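Local coordinates for protein serine protease pet (Escherichia coli, PDB 4OM9) that probably cleaves host proteins such as alpha-fodrin as a serine-protease enterotoxin, the passenger domain of an autotransporter from enteroaggregative strains, at residues Ile317-Glu320 with Asn321-Tyr324; Thr249-Glu252 with Leu253-Leu256; Val349-Asn352 with Ile353-Ser357. All coordinates share one frame; numbering follows the deposited sequence.

Contact 1 of 3, residues Ile317-Glu320 with Asn321-Tyr324; sequences IFDE and NKKY
The phenolic oxygen of Tyr324 is held by two partners: it donates to Asp319 OD1, with OH to OD1 at 2.7 Å, and accepts from the backbone N of Gly300. This links the two ends of a corner in the parallel beta-helix of the passenger domain, where strand 316-318 gives way to strand 323-328. The bond reaches OD1 from above the carboxylate, 45° out of its plane, while Asp319 OD1 lies at the edge of the tyrosine ring, near its plane. Asp319 CG lies between its own backbone N and carbonyl carbon (chi1 62°), which brings the carboxylate across the tyrosine side chain; OD2 takes a second bond, from Gly299 N, so both carboxylate oxygens are held and the group should be fixed in rotation. Asn321 has positive phi and psi, a left-handed conformation that turns the chain round the corner, and Ser347 OG is hydrogen-bonded to Asp319 O and Lys322 N. On the buried side, the edge of Phe318 points at the face of Tyr324 in a T-shaped stack, with centroids 4.7 Å apart and planes at 65°. The outer side is looser: Lys322 CG lies 3.6 Å from Asp319 OD1, but NZ stays 5.5 Å from OD2, too far for a salt bridge. Within the stack, Phe318 CD2 stands over the centre of the tyrosine ring, 3.4 Å from Tyr324 CD1.

Contact 2 of 3, residues Thr249-Glu252 with Leu253-Leu256; sequences TTNE and LKQL
Thr250 and Lys254, one turn apart on helix 247-255, run alongside each other in the same direction, with Thr250 CG2 3.9 Å from Lys254 CE. Beyond CG the lysine is stretched out, and this carries its methylenes along the threonine; CG also rests 3.4 Å from Thr250 O. Beneath them the backbone is regular: Leu253 N bonds to Thr249 O and Lys254 N to Thr250 O, each at 3.0 Å and nearly 160° at the hydrogen. The packed face carries Thr249, Thr250 and Leu253, whose side chains meet Phe102, Ile104 and Met96; both threonine hydroxyls are bonded back to Asp246. The opposite character appears at Asn251 and Gln255, both exposed. There Gln255 N divides itself weakly between Asn251 O and Glu252 O, at 3.0 and 3.2 Å, and a water modelled unusually close to Asn251 O (2.5 Å) reaches Gln255 NE2 only weakly. Glu252 OE2 turns back to a salt bridge with Lys248. A helix that follows the last barrel strand and packs on strands 66-70, 88-97 and 102-107 is consistent with the C-terminal helix of the chymotrypsin-like fold of the PA clan.

Contact 3 of 3, residues Val349-Asn352 with Ile353-Ser357; sequences VDWN and IKYAS
The backbone of Trp351 is still extended, but Asn352 breaks the run with psi at 46° and Ile353 resumes an extended conformation, so the chain bends between Trp351 and Tyr355. The bend is a corner of the parallel beta-helix: strand 348-352 belongs to one of its faces and strand 354-355 to another, and the side chains of Trp351, Ile353 and Tyr355 are buried. Trp351 holds CG opposite the backbone N (chi1 -179°), a torsion that swings the indole forward along the chain toward the bend. Ile353 then crosses one face of it. Its CG1 lies 3.8 Å from the centroid of the six-membered ring and 23° off the ring normal, the geometry of a CH-pi contact, though displaced toward the rim, where the nearest ring atom is Trp351 CZ2 at 3.5 Å. The terminal CD1 of Ile353 continues over the same ring and meets Trp351 CH2 at 3.5 Å. Phe336 and Val326 pack on both residues, and Leu369 and Val371 add to the surroundings of the indole.

At the indole's polar edge, Trp351 NE1 comes within 3.0 Å of Ile353 O, but the angle is too poor for a hydrogen bond. Its partner is Gln375 OE1, which also accepts from Tyr355 N, while Gln375 NE2 bonds to Ile353 O; one amide thus satisfies three polar groups of the bend. Tyr355 N lies near the indole plane, at the edge, 3.7 Å from Trp351 NE1. The last apolar touch is lighter: Trp351 CZ2 approaches Tyr355 CB at 4.2 Å.

In the fold
From the N terminus, contact 2 comes first, in helix 247-255, just after strand 239-244 of the protease barrel; contact 1 and contact 3 follow in the beta-helix. The three lie in series, none nested or crossed, and each closes a short local segment: a helical turn in contact 2, and corners between successive strands in the others. Contacts 1 and 3 touch directly, since strands 323-328 and 348-352 are parallel neighbours: Tyr324 O and Asp350 N probably share a hydrogen bond, and Phe318 packs on Val349. Contact 2 stands apart, its nearest atoms about 8 Å from contact 1 and about 18 Å from contact 3.

Contact 1 of 3, residues Ile317-Glu320 with Asn321-Tyr324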
# COMPACT_ATOMS: atom_id res chain seq x y z
N ILE A 317 -25.36 -5.31 -30.09
CA ILE A 317 -23.95 -5.59 -30.22
C ILE A 317 -23.39 -4.74 -31.35
O ILE A 317 -23.94 -4.73 -32.44
CB ILE A 317 -23.67 -7.08 -30.49
CG1 ILE A 317 -24.12 -7.93 -29.30
CG2 ILE A 317 -22.19 -7.31 -30.84
CD1 ILE A 317 -23.80 -9.47 -29.47
N PHE A 318 -22.31 -4.02 -31.07
CA PHE A 318 -21.72 -3.10 -32.02
C PHE A 318 -20.33 -3.55 -32.41
O PHE A 318 -19.60 -4.07 -31.57
CB PHE A 318 -21.66 -1.68 -31.44
CG PHE A 318 -23.00 -1.07 -31.22
CD1 PHE A 318 -23.69 -1.29 -30.04
CD2 PHE A 318 -23.58 -0.28 -32.19
CE1 PHE A 318 -24.93 -0.73 -29.84
CE2 PHE A 318 -24.81 0.28 -32.00
CZ PHE A 318 -25.49 0.06 -30.83
N ASP A 319 -19.95 -3.33 -33.66
CA ASP A 319 -18.63 -3.72 -34.14
C ASP A 319 -17.58 -2.71 -33.67
O ASP A 319 -17.86 -1.89 -32.80
CB ASP A 319 -18.62 -3.84 -35.67
CG ASP A 319 -18.93 -2.54 -36.36
OD1 ASP A 319 -19.44 -1.62 -35.69
OD2 ASP A 319 -18.68 -2.42 -37.58
N GLU A 320 -16.39 -2.78 -34.25
CA GLU A 320 -15.25 -1.99 -33.77
C GLU A 320 -15.00 -0.73 -34.59
O GLU A 320 -15.36 -0.66 -35.76
CB GLU A 320 -13.99 -2.86 -33.77
CG GLU A 320 -14.11 -4.11 -32.93
CD GLU A 320 -12.88 -5.00 -33.02
OE1 GLU A 320 -12.23 -5.02 -34.09
OE2 GLU A 320 -12.55 -5.68 -32.02
N ASN A 321 -14.38 0.27 -33.96
CA ASN A 321 -13.92 1.49 -34.63
C ASN A 321 -15.01 2.25 -35.40
O ASN A 321 -14.73 2.84 -36.45
CB ASN A 321 -12.77 1.17 -35.60
CG ASN A 321 -11.59 0.48 -34.92
OD1 ASN A 321 -11.08 0.95 -33.89
ND2 ASN A 321 -11.16 -0.65 -35.48
N LYS A 322 -16.24 2.25 -34.90
CA LYS A 322 -17.31 2.99 -35.59
C LYS A 322 -18.13 3.88 -34.66
O LYS A 322 -18.20 3.64 -33.46
CB LYS A 322 -18.24 2.01 -36.32
CG LYS A 322 -17.54 1.06 -37.27
CD LYS A 322 -17.03 1.77 -38.52
CE LYS A 322 -16.28 0.78 -39.40
NZ LYS A 322 -16.16 1.23 -40.82
N LYS A 323 -18.76 4.89 -35.24
CA LYS A 323 -19.63 5.81 -34.52
C LYS A 323 -21.12 5.50 -34.76
O LYS A 323 -21.55 5.34 -35.89
CB LYS A 323 -19.31 7.26 -34.93
CG LYS A 323 -20.16 8.31 -34.25
CD LYS A 323 -20.16 8.14 -32.73
CE LYS A 323 -20.29 9.47 -32.01
NZ LYS A 323 -21.56 10.17 -32.27
N TYR A 324 -21.89 5.40 -33.68
CA TYR A 324 -23.33 5.13 -33.74
C TYR A 324 -24.13 6.12 -32.91
O TYR A 324 -23.67 6.60 -31.88
CB TYR A 324 -23.64 3.73 -33.23
CG TYR A 324 -23.13 2.60 -34.09
CD1 TYR A 324 -21.84 2.09 -33.91
CD2 TYR A 324 -23.93 2.03 -35.07
CE1 TYR A 324 -21.37 1.05 -34.69
CE2 TYR A 324 -23.48 0.99 -35.85
CZ TYR A 324 -22.20 0.50 -35.66
OH TYR A 324 -21.74 -0.52 -36.45

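Contact 2 of 3, residues Thr249-Glu252 with Leu253-Leu256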
# COMPACT_ATOMS: atom_id res chain seq x y z
N THR A 249 -20.08 -27.23 -31.15
CA THR A 249 -21.40 -27.14 -30.54
C THR A 249 -21.60 -25.76 -29.92
O THR A 249 -22.69 -25.18 -29.99
CB THR A 249 -21.60 -28.23 -29.47
OG1 THR A 249 -21.33 -29.52 -30.03
CG2 THR A 249 -23.02 -28.20 -28.91
N THR A 250 -20.54 -25.23 -29.31
CA THR A 250 -20.58 -23.87 -28.78
C THR A 250 -20.94 -22.87 -29.86
O THR A 250 -21.78 -21.99 -29.66
CB THR A 250 -19.23 -23.47 -28.17
OG1 THR A 250 -18.94 -24.31 -27.05
CG2 THR A 250 -19.26 -22.00 -27.70
N ASN A 251 -20.29 -23.00 -31.02
CA ASN A 251 -20.45 -22.02 -32.08
C ASN A 251 -21.80 -22.16 -32.73
O ASN A 251 -22.38 -21.18 -33.20
CB ASN A 251 -19.33 -22.15 -33.10
CG ASN A 251 -18.03 -21.54 -32.59
OD1 ASN A 251 -18.04 -20.74 -31.64
ND2 ASN A 251 -16.91 -21.91 -33.21
N GLU A 252 -22.33 -23.36 -32.71
CA GLU A 252 -23.66 -23.57 -33.26
C GLU A 252 -24.70 -22.91 -32.36
O GLU A 252 -25.64 -22.29 -32.84
CB GLU A 252 -23.94 -25.06 -33.48
CG GLU A 252 -23.46 -25.52 -34.85
CD GLU A 252 -23.17 -27.01 -34.93
OE1 GLU A 252 -23.49 -27.74 -33.96
OE2 GLU A 252 -22.62 -27.46 -35.96
N LEU A 253 -24.53 -23.01 -31.05
CA LEU A 253 -25.47 -22.34 -30.19
C LEU A 253 -25.38 -20.84 -30.41
O LEU A 253 -26.40 -20.18 -30.50
CB LEU A 253 -25.25 -22.67 -28.71
CG LEU A 253 -26.31 -21.90 -27.93
CD1 LEU A 253 -27.68 -22.60 -27.99
CD2 LEU A 253 -25.90 -21.59 -26.50
N LYS A 254 -24.16 -20.31 -30.53
CA LYS A 254 -23.98 -18.86 -30.70
C LYS A 254 -24.58 -18.36 -32.03
O LYS A 254 -24.94 -17.20 -32.16
CB LYS A 254 -22.49 -18.47 -30.64
CG LYS A 254 -21.82 -18.57 -29.26
CD LYS A 254 -20.33 -18.22 -29.37
CE LYS A 254 -19.63 -18.17 -28.01
NZ LYS A 254 -18.34 -17.40 -28.05
N GLN A 255 -24.69 -19.25 -33.01
CA GLN A 255 -25.23 -18.86 -34.31
C GLN A 255 -26.71 -18.58 -34.21
O GLN A 255 -27.26 -17.80 -34.98
CB GLN A 255 -24.94 -19.92 -35.37
CG GLN A 255 -23.69 -19.65 -36.17
CD GLN A 255 -23.76 -18.33 -36.91
OE1 GLN A 255 -24.81 -17.95 -37.44
NE2 GLN A 255 -22.64 -17.61 -36.96
N LEU A 256 -27.36 -19.22 -33.25
CA LEU A 256 -28.79 -19.03 -33.06
C LEU A 256 -29.16 -17.59 -32.62
O LEU A 256 -30.34 -17.22 -32.60
CB LEU A 256 -29.31 -20.02 -32.02
CG LEU A 256 -29.21 -21.50 -32.39
CD1 LEU A 256 -29.86 -22.31 -31.29
CD2 LEU A 256 -29.87 -21.79 -33.74
O HOH W 1 -21.36 -19.17 -34.19

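Contact 3 of 3, residues Val349-Asn352 with Ile353-Ser357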
# COMPACT_ATOMS: atom_id res chain seq x y z
N VAL A 349 -21.00 4.78 -29.03
CA VAL A 349 -22.44 4.81 -29.22
C VAL A 349 -23.10 5.97 -28.46
O VAL A 349 -23.20 5.94 -27.23
CB VAL A 349 -23.09 3.50 -28.76
CG1 VAL A 349 -24.57 3.57 -28.99
CG2 VAL A 349 -22.48 2.31 -29.49
N ASP A 350 -23.55 6.99 -29.19
CA ASP A 350 -24.28 8.09 -28.55
C ASP A 350 -25.67 7.60 -28.18
O ASP A 350 -26.50 7.27 -29.04
CB ASP A 350 -24.33 9.33 -29.44
CG ASP A 350 -22.99 10.01 -29.54
OD1 ASP A 350 -22.11 9.75 -28.69
OD2 ASP A 350 -22.80 10.81 -30.47
N TRP A 351 -25.90 7.52 -26.89
CA TRP A 351 -27.09 6.87 -26.39
C TRP A 351 -28.08 7.96 -26.03
O TRP A 351 -28.03 8.52 -24.94
CB TRP A 351 -26.74 5.97 -25.19
CG TRP A 351 -27.91 5.24 -24.61
CD1 TRP A 351 -28.61 5.58 -23.48
CD2 TRP A 351 -28.53 4.04 -25.13
NE1 TRP A 351 -29.63 4.68 -23.27
CE2 TRP A 351 -29.60 3.74 -24.26
CE3 TRP A 351 -28.30 3.23 -26.24
CZ2 TRP A 351 -30.43 2.62 -24.48
CZ3 TRP A 351 -29.12 2.13 -26.45
CH2 TRP A 351 -30.18 1.84 -25.57
N ASN A 352 -28.96 8.29 -26.98
CA ASN A 352 -29.92 9.37 -26.75
C ASN A 352 -31.34 8.86 -26.70
O ASN A 352 -32.22 9.41 -27.31
CB ASN A 352 -29.80 10.47 -27.81
CG ASN A 352 -30.50 11.76 -27.39
OD1 ASN A 352 -30.99 11.86 -26.27
ND2 ASN A 352 -30.58 12.73 -28.29
N ILE A 353 -31.54 7.78 -25.96
CA ILE A 353 -32.87 7.34 -25.55
C ILE A 353 -32.69 6.94 -24.10
O ILE A 353 -31.57 7.00 -23.58
CB ILE A 353 -33.40 6.11 -26.35
CG1 ILE A 353 -32.45 4.92 -26.14
CG2 ILE A 353 -33.55 6.43 -27.81
CD1 ILE A 353 -32.86 3.62 -26.85
N LYS A 354 -33.77 6.50 -23.48
CA LYS A 354 -33.70 5.90 -22.16
C LYS A 354 -33.62 4.38 -22.25
O LYS A 354 -34.32 3.76 -23.06
CB LYS A 354 -34.91 6.31 -21.32
CG LYS A 354 -34.95 7.78 -20.96
CD LYS A 354 -36.00 8.01 -19.89
CE LYS A 354 -36.09 9.49 -19.50
NZ LYS A 354 -35.38 10.40 -20.44
N TYR A 355 -32.76 3.78 -21.43
CA TYR A 355 -32.89 2.35 -21.19
C TYR A 355 -34.12 2.24 -20.30
O TYR A 355 -34.38 3.13 -19.48
CB TYR A 355 -31.62 1.72 -20.55
CG TYR A 355 -31.71 0.22 -20.58
CD1 TYR A 355 -31.34 -0.49 -21.71
CD2 TYR A 355 -32.23 -0.48 -19.50
CE1 TYR A 355 -31.47 -1.87 -21.77
CE2 TYR A 355 -32.36 -1.84 -19.53
CZ TYR A 355 -31.98 -2.54 -20.67
OH TYR A 355 -32.13 -3.91 -20.68
N ALA A 356 -34.89 1.18 -20.50
CA ALA A 356 -36.08 0.90 -19.69
C ALA A 356 -35.84 1.04 -18.19
O ALA A 356 -34.74 0.81 -17.71
CB ALA A 356 -36.61 -0.51 -20.01
N SER A 357 -36.89 1.41 -17.46
CA SER A 357 -36.75 1.80 -16.07
C SER A 357 -37.04 0.67 -15.08
O SER A 357 -36.81 0.82 -13.88
CB SER A 357 -37.67 2.98 -15.75
OG SER A 357 -38.94 2.51 -15.34